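Local atomic coordinates of 2-(acetamidomethylene)succinate hydrolase (Mesorhizobium loti, PDB entry 3KXP), a protein that catalyses the final step of vitamin B6 degradation, hydrolysing (E)-2-(acetamidomethylene)succinate to succinic semialdehyde, acetate, ammonia and carbon dioxide. Residues Ile58-Glu64 and Thr97-Arg103; Val149-Ala153 and Ala250-Val254; Arg160-Asp166 and Pro257-Gly263; Arg182-Gly186 and Tyr199-Tyr204; Ile193-Glu197 and Ile212-Glu217. All coordinates share one frame. Numbering follows the deposited sequence.

Contact 1. Residues Ile58-Glu64 and Thr97-Arg103; sequences ITLNVRE and TIAVDQR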
# COMPACT_ATOMS: atom_id res chain seq x y z
N ILE A 58 28.71 17.30 4.55
CA ILE A 58 28.83 16.91 5.96
C ILE A 58 29.27 15.46 6.04
O ILE A 58 29.33 14.76 5.02
CB ILE A 58 27.47 17.08 6.70
CG1 ILE A 58 27.62 16.76 8.18
CG2 ILE A 58 26.41 16.17 6.08
CD1 ILE A 58 26.37 17.02 9.00
N THR A 59 29.60 15.00 7.24
CA THR A 59 30.01 13.61 7.45
C THR A 59 28.96 12.95 8.34
O THR A 59 28.58 13.49 9.38
CB THR A 59 31.40 13.53 8.12
OG1 THR A 59 32.38 14.14 7.26
CG2 THR A 59 31.80 12.07 8.38
N LEU A 60 28.50 11.77 7.92
CA LEU A 60 27.49 11.04 8.67
C LEU A 60 27.94 9.66 9.08
O LEU A 60 28.71 9.03 8.36
CB LEU A 60 26.21 10.91 7.83
CG LEU A 60 25.55 12.20 7.37
CD1 LEU A 60 24.39 11.89 6.43
CD2 LEU A 60 25.07 12.99 8.58
N ASN A 61 27.47 9.18 10.22
CA ASN A 61 27.80 7.84 10.69
C ASN A 61 26.70 6.90 10.20
O ASN A 61 25.52 7.25 10.24
CB ASN A 61 27.86 7.80 12.22
CG ASN A 61 28.25 6.43 12.75
OD1 ASN A 61 29.32 5.92 12.42
ND2 ASN A 61 27.39 5.83 13.57
N VAL A 62 27.08 5.71 9.74
CA VAL A 62 26.09 4.75 9.25
C VAL A 62 26.43 3.33 9.70
O VAL A 62 27.55 3.06 10.11
CB VAL A 62 25.99 4.79 7.70
CG1 VAL A 62 25.68 6.20 7.23
CG2 VAL A 62 27.29 4.30 7.07
N ARG A 63 25.43 2.46 9.64
CA ARG A 63 25.56 1.05 10.01
C ARG A 63 25.14 0.25 8.79
O ARG A 63 23.99 0.36 8.35
CB ARG A 63 24.64 0.72 11.19
CG ARG A 63 24.91 1.53 12.44
CD ARG A 63 23.83 1.31 13.49
NE ARG A 63 24.12 2.02 14.73
CZ ARG A 63 24.78 1.51 15.77
NH1 ARG A 63 25.23 0.26 15.72
NH2 ARG A 63 25.00 2.25 16.86
N GLU A 64 26.04 -0.56 8.25
CA GLU A 64 25.73 -1.33 7.05
C GLU A 64 25.74 -2.83 7.23
O GLU A 64 26.42 -3.36 8.11
CB GLU A 64 26.74 -1.01 5.94
CG GLU A 64 27.01 0.45 5.68
CD GLU A 64 28.13 0.64 4.67
OE1 GLU A 64 28.01 0.12 3.54
OE2 GLU A 64 29.14 1.31 5.01
N THR A 97 21.05 -3.00 3.61
CA THR A 97 20.41 -2.16 4.61
C THR A 97 21.41 -1.26 5.33
O THR A 97 22.38 -1.74 5.92
CB THR A 97 19.68 -3.01 5.67
OG1 THR A 97 20.64 -3.80 6.39
CG2 THR A 97 18.68 -3.94 5.01
N ILE A 98 21.15 0.04 5.30
CA ILE A 98 22.02 1.00 5.96
C ILE A 98 21.21 1.99 6.78
O ILE A 98 20.32 2.67 6.26
CB ILE A 98 22.88 1.78 4.93
CG1 ILE A 98 23.78 0.81 4.15
CG2 ILE A 98 23.73 2.81 5.65
CD1 ILE A 98 24.72 1.46 3.13
N ALA A 99 21.51 2.06 8.08
CA ALA A 99 20.82 2.98 8.97
C ALA A 99 21.72 4.21 9.09
O ALA A 99 22.93 4.08 9.22
CB ALA A 99 20.61 2.34 10.33
N VAL A 100 21.13 5.39 9.06
CA VAL A 100 21.91 6.62 9.12
C VAL A 100 21.69 7.48 10.35
O VAL A 100 20.56 7.82 10.70
CB VAL A 100 21.62 7.53 7.90
CG1 VAL A 100 22.50 8.76 7.93
CG2 VAL A 100 21.81 6.75 6.61
N ASP A 101 22.78 7.84 11.02
CA ASP A 101 22.68 8.73 12.16
C ASP A 101 22.54 10.06 11.44
O ASP A 101 23.43 10.45 10.68
CB ASP A 101 23.96 8.71 13.00
CG ASP A 101 24.00 7.55 13.97
OD1 ASP A 101 25.05 7.33 14.60
OD2 ASP A 101 22.96 6.87 14.10
N GLN A 102 21.44 10.76 11.64
CA GLN A 102 21.28 12.01 10.93
C GLN A 102 21.98 13.16 11.65
O GLN A 102 22.32 13.06 12.83
CB GLN A 102 19.80 12.28 10.70
CG GLN A 102 19.17 11.16 9.89
CD GLN A 102 17.66 11.23 9.86
OE1 GLN A 102 17.07 11.81 8.95
NE2 GLN A 102 17.03 10.65 10.87
N ARG A 103 22.22 14.25 10.92
CA ARG A 103 22.89 15.40 11.48
C ARG A 103 22.34 15.79 12.84
O ARG A 103 21.13 15.80 13.06
CB ARG A 103 22.79 16.60 10.53
CG ARG A 103 21.39 17.15 10.36
CD ARG A 103 21.46 18.49 9.65
NE ARG A 103 22.18 18.36 8.39
CZ ARG A 103 22.85 19.35 7.80
NH1 ARG A 103 23.47 19.14 6.65
NH2 ARG A 103 22.90 20.54 8.38
O HOH W 1 24.25 5.36 16.35
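Near one edge of the mixed sheet of this alpha/beta hydrolase, Ile58-Glu64 runs antiparallel to Thr97-Arg103, and the rotamers reveal how each position uses the face it is given. Backbone bonds in both directions between Arg63 and Ala99 (N to O, 3.0 Å each) fix the register. On one face, Val62 and Glu64 (both m) lie among Val100 (t) and Ile98 (m, t): Val62 CB meets Ile98 CG2 at 3.6 Å, and Glu64 lays its CG 3.6 Å from Ile98 CD1, while its carboxylate goes on to salt bridges with Arg51 and Arg133. Leu60, in the mt rotamer, brings CD1 to 4.0 Å from Val100 CG1. Arg63 leaves by the other face, stretched out to Ser81 and Glu85. Next along the pair, Asp101 N donates to Asn61 O (2.9 Å). Asp101 OD2 is hydrogen-bonded to Ser81 OG. The t rotamer of Asn61 lets ND2 donate to Asp101 OD1 at 3.0 Å, and a water joins that same OD1 (2.8 Å) to Arg63 NH2 (3.2 Å).

Contact 2. Residues Val149-Ala153 and Ala250-Val254; sequences VTAAA and AYRDV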
# COMPACT_ATOMS: atom_id res chain seq x y z
N VAL A 149 10.27 11.78 2.74
CA VAL A 149 9.27 12.23 1.78
C VAL A 149 9.72 13.54 1.12
O VAL A 149 9.47 13.75 -0.07
CB VAL A 149 7.90 12.40 2.45
CG1 VAL A 149 6.87 12.90 1.43
CG2 VAL A 149 7.45 11.07 3.06
N THR A 150 10.37 14.41 1.89
CA THR A 150 10.87 15.68 1.34
C THR A 150 11.94 15.35 0.30
O THR A 150 11.97 15.93 -0.79
CB THR A 150 11.48 16.57 2.44
OG1 THR A 150 10.48 16.88 3.42
CG2 THR A 150 11.99 17.88 1.84
N ALA A 151 12.82 14.41 0.63
CA ALA A 151 13.89 14.00 -0.27
C ALA A 151 13.34 13.41 -1.57
O ALA A 151 13.78 13.77 -2.66
CB ALA A 151 14.79 12.98 0.43
N ALA A 152 12.39 12.49 -1.44
CA ALA A 152 11.78 11.83 -2.59
C ALA A 152 11.12 12.82 -3.55
O ALA A 152 11.18 12.66 -4.77
CB ALA A 152 10.75 10.81 -2.11
N ALA A 153 10.49 13.84 -2.99
CA ALA A 153 9.82 14.85 -3.80
C ALA A 153 10.81 15.79 -4.47
O ALA A 153 10.52 16.36 -5.53
CB ALA A 153 8.86 15.65 -2.92
N ALA A 250 5.40 18.72 0.05
CA ALA A 250 6.15 17.48 -0.08
C ALA A 250 5.26 16.26 -0.36
O ALA A 250 5.59 15.43 -1.20
CB ALA A 250 6.98 17.24 1.17
N TYR A 251 4.14 16.13 0.34
CA TYR A 251 3.26 15.00 0.06
C TYR A 251 2.49 15.22 -1.23
O TYR A 251 2.22 14.28 -1.97
CB TYR A 251 2.28 14.76 1.21
CG TYR A 251 2.79 13.81 2.28
CD1 TYR A 251 3.73 14.23 3.22
CD2 TYR A 251 2.32 12.51 2.35
CE1 TYR A 251 4.17 13.37 4.23
CE2 TYR A 251 2.75 11.64 3.35
CZ TYR A 251 3.68 12.08 4.29
OH TYR A 251 4.07 11.24 5.31
N ARG A 252 2.13 16.47 -1.50
CA ARG A 252 1.40 16.79 -2.72
C ARG A 252 2.24 16.56 -3.99
O ARG A 252 1.73 16.10 -5.01
CB ARG A 252 0.96 18.25 -2.69
CG ARG A 252 0.23 18.72 -3.94
CD ARG A 252 0.21 20.24 -3.99
NE ARG A 252 1.58 20.75 -4.06
CZ ARG A 252 1.97 21.93 -3.60
NH1 ARG A 252 1.09 22.75 -3.02
NH2 ARG A 252 3.25 22.29 -3.69
N ASP A 253 3.54 16.86 -3.92
CA ASP A 253 4.38 16.73 -5.11
C ASP A 253 5.21 15.46 -5.30
O ASP A 253 5.74 15.24 -6.38
CB ASP A 253 5.29 17.96 -5.23
CG ASP A 253 4.52 19.27 -5.07
OD1 ASP A 253 3.37 19.36 -5.55
OD2 ASP A 253 5.08 20.21 -4.47
N VAL A 254 5.31 14.62 -4.27
CA VAL A 254 6.11 13.41 -4.40
C VAL A 254 5.57 12.52 -5.52
O VAL A 254 4.39 12.15 -5.52
CB VAL A 254 6.19 12.63 -3.05
CG1 VAL A 254 4.81 12.13 -2.62
CG2 VAL A 254 7.16 11.47 -3.20
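This is an apolar helix-to-helix contact on one flank of the central sheet of the alpha/beta hydrolase fold, between the helix that follows the inferred nucleophile Ser142 and the C-terminal end of helix 248-253. It illustrates how small residues permit close approach. No hydrogen bond crosses the interface, and the CA atoms of Ala153 and Val254 are only 4.0 Å apart, those of Thr150 and Ala250 5.2 Å. The methyl of Ala153 points at the partner and settles over its last turn, with CB 3.7 Å from Ala250 O and 3.8 Å from Val254 CA. That carbonyl also accepts a weak backbone bond from Val254 N (3.2 Å), just where the chain abandons helical geometry. One turn earlier Val149 supplies the larger wedge: its CG1 lies 4.3 Å from Ala250 CB and over the face of the Tyr251 ring, 4.1 Å from the centroid, a CH-pi contact. Ala152 CB closes the inner side against Val254 CG2 at 3.8 Å. Beneath the two helices lies strand 159-165: Val149 and Tyr251 both rest on Ala164, Ala152 packs on Val159 and Val162, and Tyr251, whose hydroxyl bonds to Phe167 O, also touches helix 271-280, while Thr150 borders helix 117-131.

Contact 3. Residues Arg160-Asp166 and Pro257-Gly263; sequences RSVVAID and PVLIVRG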
# COMPACT_ATOMS: atom_id res chain seq x y z
N ARG A 160 13.69 5.28 -4.92
CA ARG A 160 12.76 4.30 -5.47
C ARG A 160 11.38 4.36 -4.82
O ARG A 160 10.36 4.36 -5.50
CB ARG A 160 13.37 2.91 -5.30
CG ARG A 160 12.45 1.75 -5.60
CD ARG A 160 13.21 0.44 -5.45
NE ARG A 160 12.31 -0.66 -5.10
CZ ARG A 160 12.69 -1.93 -4.97
NH1 ARG A 160 13.96 -2.28 -5.17
NH2 ARG A 160 11.79 -2.85 -4.65
N SER A 161 11.36 4.42 -3.49
CA SER A 161 10.12 4.45 -2.74
C SER A 161 10.37 4.81 -1.29
O SER A 161 11.49 4.70 -0.78
CB SER A 161 9.44 3.08 -2.81
OG SER A 161 10.33 2.07 -2.39
N VAL A 162 9.31 5.23 -0.61
CA VAL A 162 9.41 5.62 0.78
C VAL A 162 8.38 4.95 1.67
O VAL A 162 7.23 4.76 1.28
CB VAL A 162 9.20 7.13 0.96
CG1 VAL A 162 9.30 7.50 2.43
CG2 VAL A 162 10.22 7.89 0.14
N VAL A 163 8.81 4.59 2.87
CA VAL A 163 7.93 4.02 3.87
C VAL A 163 7.98 5.09 4.97
O VAL A 163 8.92 5.13 5.76
CB VAL A 163 8.46 2.69 4.44
CG1 VAL A 163 7.60 2.26 5.60
CG2 VAL A 163 8.45 1.61 3.35
N ALA A 164 6.98 5.97 4.97
CA ALA A 164 6.88 7.06 5.94
C ALA A 164 6.15 6.63 7.22
O ALA A 164 4.92 6.67 7.29
CB ALA A 164 6.16 8.24 5.30
N ILE A 165 6.91 6.25 8.23
CA ILE A 165 6.34 5.81 9.50
C ILE A 165 6.04 6.92 10.51
O ILE A 165 6.94 7.47 11.13
CB ILE A 165 7.26 4.78 10.20
CG1 ILE A 165 7.53 3.59 9.27
CG2 ILE A 165 6.62 4.31 11.51
CD1 ILE A 165 8.43 2.52 9.88
N ASP A 166 4.75 7.22 10.65
CA ASP A 166 4.23 8.20 11.61
C ASP A 166 4.61 9.68 11.52
O ASP A 166 5.07 10.26 12.51
CB ASP A 166 4.49 7.71 13.04
CG ASP A 166 3.26 7.83 13.92
OD1 ASP A 166 2.25 7.15 13.62
OD2 ASP A 166 3.28 8.60 14.91
N PRO A 257 6.48 6.14 -5.17
CA PRO A 257 5.63 5.40 -4.22
C PRO A 257 5.92 5.72 -2.76
O PRO A 257 7.07 5.74 -2.34
CB PRO A 257 5.93 3.94 -4.55
CG PRO A 257 6.30 3.99 -6.01
CD PRO A 257 7.18 5.21 -6.07
N VAL A 258 4.86 5.96 -2.00
CA VAL A 258 4.99 6.25 -0.57
C VAL A 258 3.94 5.50 0.23
O VAL A 258 2.74 5.64 0.01
CB VAL A 258 4.84 7.76 -0.29
CG1 VAL A 258 4.90 8.02 1.22
CG2 VAL A 258 5.95 8.52 -1.02
N LEU A 259 4.39 4.67 1.16
CA LEU A 259 3.50 3.92 2.02
C LEU A 259 3.38 4.72 3.32
O LEU A 259 4.39 5.04 3.94
CB LEU A 259 4.06 2.54 2.32
CG LEU A 259 3.29 1.72 3.36
CD1 LEU A 259 1.98 1.20 2.75
CD2 LEU A 259 4.15 0.53 3.81
N ILE A 260 2.16 5.05 3.72
CA ILE A 260 1.97 5.80 4.95
C ILE A 260 1.63 4.84 6.08
O ILE A 260 0.68 4.06 5.97
CB ILE A 260 0.82 6.82 4.82
CG1 ILE A 260 1.10 7.78 3.67
CG2 ILE A 260 0.68 7.60 6.12
CD1 ILE A 260 -0.06 8.72 3.37
N VAL A 261 2.42 4.88 7.14
CA VAL A 261 2.18 4.01 8.28
C VAL A 261 1.90 4.86 9.50
O VAL A 261 2.66 5.78 9.81
CB VAL A 261 3.40 3.11 8.58
CG1 VAL A 261 3.14 2.29 9.83
CG2 VAL A 261 3.65 2.18 7.40
N ARG A 262 0.77 4.60 10.16
CA ARG A 262 0.42 5.34 11.37
C ARG A 262 0.15 4.37 12.49
O ARG A 262 -0.32 3.26 12.27
CB ARG A 262 -0.84 6.20 11.18
CG ARG A 262 -1.13 7.07 12.42
CD ARG A 262 -2.49 7.75 12.41
NE ARG A 262 -3.49 6.89 13.03
CZ ARG A 262 -3.99 7.05 14.25
NH1 ARG A 262 -3.60 8.04 15.04
NH2 ARG A 262 -4.88 6.18 14.70
N GLY A 263 0.45 4.80 13.71
CA GLY A 263 0.17 3.96 14.86
C GLY A 263 -1.24 4.30 15.29
O GLY A 263 -1.62 5.48 15.30
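Six hydrogen bonds join Arg160-Asp166 to Pro257-Gly263, two neighbouring parallel strands in the sheet of the alpha/beta hydrolase fold. The shortest, Asp166 N to Val261 O at 2.7 Å, falls where the first strand has just ended; beside it Gly263 N donates to Asp166 OD1 (3.0 Å), so a side chain carries on the ladder after the backbone has left it. Asp166 is the inferred acid of the catalytic machinery, and its other oxygen, OD2, accepts from ND1 of the inferred catalytic His294 and bonds with Ser266. The left-handed backbone at Asp166 (phi 63°, psi 53°) belongs to this turn out of the sheet. Upstream, the bonds alternate as parallel pairing demands: Val162 N to Pro257 O (2.9 Å), Leu259 N to Val162 O (2.8 Å), Ala164 N to Leu259 O (2.9 Å) and Val261 N to Ala164 O (3.1 Å).

Packing follows the two faces. Val162, Ala164, Val258 and Ile260 share one, which helix 143-154 overlies at Val162 and Ala164. Val163, Ile165, Leu259 and Val261 share the other, where Phe311 of helix 301-313 rests on Val163 and Leu259. At its start the contact nears the second subunit, whose Ala314 O bonds to Arg160 NH2. On the Phe311 face, Val163 CG1 approaches Leu259 CD2 and Val261 CG2, each at 4.3 Å.

Contact 4. Residues Arg182-Gly186 and Tyr199-Tyr204; sequences RVNAG and YLAGRY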
# COMPACT_ATOMS: atom_id res chain seq x y z
N ARG A 182 9.36 18.27 25.47
CA ARG A 182 10.17 17.23 26.10
C ARG A 182 11.32 16.73 25.22
O ARG A 182 12.00 15.77 25.57
CB ARG A 182 9.28 16.06 26.51
CG ARG A 182 8.39 15.55 25.39
CD ARG A 182 7.27 14.64 25.91
NE ARG A 182 7.68 13.24 26.07
CZ ARG A 182 8.11 12.46 25.08
NH1 ARG A 182 8.21 12.94 23.84
NH2 ARG A 182 8.42 11.19 25.31
N VAL A 183 11.56 17.41 24.11
CA VAL A 183 12.62 17.01 23.18
C VAL A 183 14.01 16.90 23.82
O VAL A 183 14.78 16.03 23.45
CB VAL A 183 12.68 17.97 21.98
CG1 VAL A 183 13.14 19.34 22.43
CG2 VAL A 183 13.60 17.40 20.92
N ASN A 184 14.31 17.77 24.78
CA ASN A 184 15.60 17.75 25.46
C ASN A 184 15.50 17.32 26.92
O ASN A 184 16.37 17.63 27.73
CB ASN A 184 16.26 19.13 25.38
CG ASN A 184 17.12 19.29 24.14
OD1 ASN A 184 17.26 20.39 23.61
ND2 ASN A 184 17.71 18.19 23.68
N ALA A 185 14.43 16.60 27.23
CA ALA A 185 14.21 16.11 28.58
C ALA A 185 15.30 15.09 28.89
O ALA A 185 15.54 14.74 30.05
CB ALA A 185 12.85 15.45 28.67
N GLY A 186 15.96 14.63 27.84
CA GLY A 186 17.02 13.65 27.99
C GLY A 186 18.39 14.28 28.14
O GLY A 186 19.35 13.59 28.48
N TYR A 199 14.97 6.13 32.80
CA TYR A 199 14.52 7.36 32.16
C TYR A 199 13.75 7.06 30.87
O TYR A 199 12.65 7.57 30.66
CB TYR A 199 15.70 8.27 31.84
CG TYR A 199 15.33 9.34 30.84
CD1 TYR A 199 14.41 10.34 31.17
CD2 TYR A 199 15.82 9.30 29.54
CE1 TYR A 199 13.99 11.28 30.22
CE2 TYR A 199 15.41 10.23 28.58
CZ TYR A 199 14.50 11.21 28.93
OH TYR A 199 14.07 12.10 27.97
N LEU A 200 14.35 6.25 30.00
CA LEU A 200 13.72 5.92 28.74
C LEU A 200 12.41 5.16 28.91
O LEU A 200 11.40 5.55 28.34
CB LEU A 200 14.71 5.13 27.85
CG LEU A 200 15.94 5.93 27.38
CD1 LEU A 200 16.96 4.99 26.75
CD2 LEU A 200 15.51 7.00 26.37
N ALA A 201 12.41 4.09 29.70
CA ALA A 201 11.19 3.32 29.93
C ALA A 201 10.05 4.25 30.36
O ALA A 201 8.90 4.05 29.98
CB ALA A 201 11.43 2.26 30.99
N GLY A 202 10.39 5.27 31.15
CA GLY A 202 9.40 6.21 31.63
C GLY A 202 8.93 7.19 30.58
O GLY A 202 7.76 7.60 30.58
N ARG A 203 9.82 7.59 29.67
CA ARG A 203 9.45 8.53 28.63
C ARG A 203 8.72 7.81 27.48
O ARG A 203 7.86 8.40 26.82
CB ARG A 203 10.69 9.25 28.07
CG ARG A 203 10.32 10.45 27.19
CD ARG A 203 11.51 11.00 26.42
NE ARG A 203 11.14 12.14 25.58
CZ ARG A 203 11.97 12.76 24.74
NH1 ARG A 203 13.22 12.34 24.62
NH2 ARG A 203 11.55 13.79 24.01
N TYR A 204 9.07 6.55 27.25
CA TYR A 204 8.44 5.76 26.20
C TYR A 204 7.85 4.49 26.81
O TYR A 204 8.34 3.39 26.55
CB TYR A 204 9.48 5.38 25.15
CG TYR A 204 10.24 6.55 24.61
CD1 TYR A 204 11.60 6.70 24.88
CD2 TYR A 204 9.62 7.51 23.83
CE1 TYR A 204 12.33 7.78 24.38
CE2 TYR A 204 10.33 8.60 23.32
CZ TYR A 204 11.68 8.72 23.60
OH TYR A 204 12.38 9.79 23.09
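Polar groups crowd this contact, yet few of them are well paired. A weak hydrogen bond runs from Arg182 NH2 to Arg203 O (3.2 Å), although the position of that nitrogen is not secure. The two arginines also bring like charges close, with Arg182 NH2 modelled 2.9 Å from Arg203 NE. Arg182 O lies over a face of the Arg203 guanidinium, 2.6 Å from NH2, but at an angle too poor for a bond; it accepts instead from Ala185 N (3.1 Å), closing the type I turn of Arg182-Ala185.

Van der Waals contacts make up the rest. The extended Arg203 reaches across to the turn, its NH2 3.5 Å from Val183 CA. Tyr199 leans its hydroxyl on the end of the turn, OH being 3.6 Å from Ala185 CB and 3.4 Å from Ala185 C, with the side-chain-free Gly186 close by.

Outside the pair, Val183 packs on the chloride-binding Ile77, and Tyr204 meets Tyr295 edge-to-face. Here the loop after helix 173-182 lies against helix 193-203 inside the helical cap inserted between two strands of the core, a hallmark of many alpha/beta hydrolases, on the side near the active site.

Contact 5. Residues Ile193-Glu197 and Ile212-Glu217; sequences IKAVE and IRIRAE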
# COMPACT_ATOMS: atom_id res chain seq x y z
N ILE A 193 24.06 3.22 32.96
CA ILE A 193 23.10 2.77 31.98
C ILE A 193 21.75 2.42 32.59
O ILE A 193 20.71 2.59 31.96
CB ILE A 193 23.65 1.58 31.14
CG1 ILE A 193 22.79 1.41 29.88
CG2 ILE A 193 23.65 0.31 31.96
CD1 ILE A 193 23.32 0.38 28.90
N LYS A 194 21.75 1.95 33.84
CA LYS A 194 20.49 1.61 34.49
C LYS A 194 19.61 2.85 34.60
O LYS A 194 18.40 2.79 34.37
CB LYS A 194 20.74 1.01 35.88
CG LYS A 194 19.46 0.70 36.63
CD LYS A 194 19.68 -0.15 37.88
CE LYS A 194 18.34 -0.59 38.46
NZ LYS A 194 18.47 -1.52 39.62
N ALA A 195 20.22 3.98 34.94
CA ALA A 195 19.48 5.22 35.08
C ALA A 195 18.95 5.68 33.71
O ALA A 195 17.90 6.31 33.63
CB ALA A 195 20.37 6.31 35.69
N VAL A 196 19.67 5.36 32.65
CA VAL A 196 19.27 5.74 31.30
C VAL A 196 18.02 4.95 30.89
O VAL A 196 17.10 5.51 30.30
CB VAL A 196 20.39 5.46 30.27
CG1 VAL A 196 19.90 5.72 28.84
CG2 VAL A 196 21.59 6.34 30.56
N GLU A 197 18.01 3.66 31.20
CA GLU A 197 16.87 2.81 30.87
C GLU A 197 15.64 3.21 31.67
O GLU A 197 14.53 3.25 31.14
CB GLU A 197 17.21 1.36 31.13
CG GLU A 197 18.31 0.84 30.25
CD GLU A 197 18.73 -0.55 30.63
OE1 GLU A 197 19.21 -0.73 31.78
OE2 GLU A 197 18.59 -1.47 29.80
N ILE A 212 14.27 -0.46 24.50
CA ILE A 212 14.75 0.53 25.44
C ILE A 212 16.26 0.33 25.62
O ILE A 212 17.04 1.28 25.53
CB ILE A 212 14.04 0.42 26.82
CG1 ILE A 212 12.59 0.89 26.70
CG2 ILE A 212 14.77 1.27 27.87
CD1 ILE A 212 12.44 2.36 26.39
N ARG A 213 16.66 -0.92 25.85
CA ARG A 213 18.07 -1.25 26.03
C ARG A 213 18.90 -0.85 24.81
O ARG A 213 20.02 -0.34 24.95
CB ARG A 213 18.22 -2.74 26.34
CG ARG A 213 19.62 -3.33 26.16
CD ARG A 213 20.68 -2.72 27.08
NE ARG A 213 20.49 -2.98 28.51
CZ ARG A 213 21.49 -3.04 29.39
NH1 ARG A 213 22.75 -2.86 29.00
NH2 ARG A 213 21.24 -3.23 30.68
N ILE A 214 18.38 -1.08 23.60
CA ILE A 214 19.11 -0.70 22.40
C ILE A 214 19.35 0.81 22.35
O ILE A 214 20.46 1.26 22.03
CB ILE A 214 18.38 -1.16 21.11
CG1 ILE A 214 18.53 -2.68 20.96
CG2 ILE A 214 18.95 -0.44 19.88
CD1 ILE A 214 17.74 -3.27 19.81
N ARG A 215 18.33 1.61 22.67
CA ARG A 215 18.47 3.06 22.68
C ARG A 215 19.47 3.46 23.77
O ARG A 215 20.33 4.31 23.56
CB ARG A 215 17.13 3.74 22.97
CG ARG A 215 16.16 3.80 21.80
CD ARG A 215 14.82 4.32 22.28
NE ARG A 215 13.86 4.52 21.21
CZ ARG A 215 13.54 5.71 20.72
NH1 ARG A 215 14.10 6.81 21.21
NH2 ARG A 215 12.64 5.80 19.74
N ALA A 216 19.33 2.84 24.93
CA ALA A 216 20.20 3.12 26.07
C ALA A 216 21.69 2.92 25.76
O ALA A 216 22.53 3.75 26.11
CB ALA A 216 19.79 2.26 27.26
N GLU A 217 22.02 1.82 25.09
CA GLU A 217 23.41 1.52 24.78
C GLU A 217 23.95 2.30 23.60
O GLU A 217 25.15 2.50 23.50
CB GLU A 217 23.59 0.03 24.49
CG GLU A 217 23.05 -0.90 25.55
CD GLU A 217 23.36 -2.36 25.25
OE1 GLU A 217 23.30 -2.75 24.06
OE2 GLU A 217 23.65 -3.12 26.21
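Helix 193-203 opens with Ile193, whose fully extended side chain reaches towards the partner helix: CD1 touches Glu217 CG at 3.6 Å and Arg213 NH1 at 3.3 Å, while CG1 lies 4.1 Å from Ala216 CB. Val196 comes next at the interface, setting CG1 3.8 Å from Ala216 CB, so the same small methyl is enclosed by two branched residues one turn apart.

Glu197 completes the embrace and adds charge. Its CG packs 3.6 Å from Ala216 CB, and its backbone O touches Ile212 CG2 at 3.8 Å. The carboxylate turns to Arg213, where OE2 and NE form a salt bridge at 2.7 Å, the hydrogen bond within it being weak because of its angle. Arg213 NH1 in turn bonds to Glu217 OE2 (2.9 Å), giving a network in which one arginine is shared by acids of both helices, its guanidinium lying beside the Ile193 methyl.

Alanine at the centre suits a crossing in which the segment axes come to 9.2 Å at 128°. Within the cap, helix 193-203 thus packs on helix 209-218 through successive turns: Leu200 continues the seam against Ile212, Arg215 and Ala216, and Phe190 in the preceding loop backs Val196.

From the N terminus, contact 1 comes first, closing a loop of about thirty residues between two antiparallel strands before any other contact opens. Contacts 2 and 3 then open in turn at 149 and 160 and close in the same order at 250 and 257, so they cross; they touch directly, joining helix pair to strand pair as two layers of one core. Nested inside the loops that both close are the cap contacts 4 and 5, which cross each other and both use helix 193-203. Contacts 2 and 3 lie on the opposite side of the chain's centre from contacts 4 and 5, contacts 3 and 4 being about 25 Å apart between centres. Contacts 1 and 3 reach the same sheet, their centres about 20 Å apart.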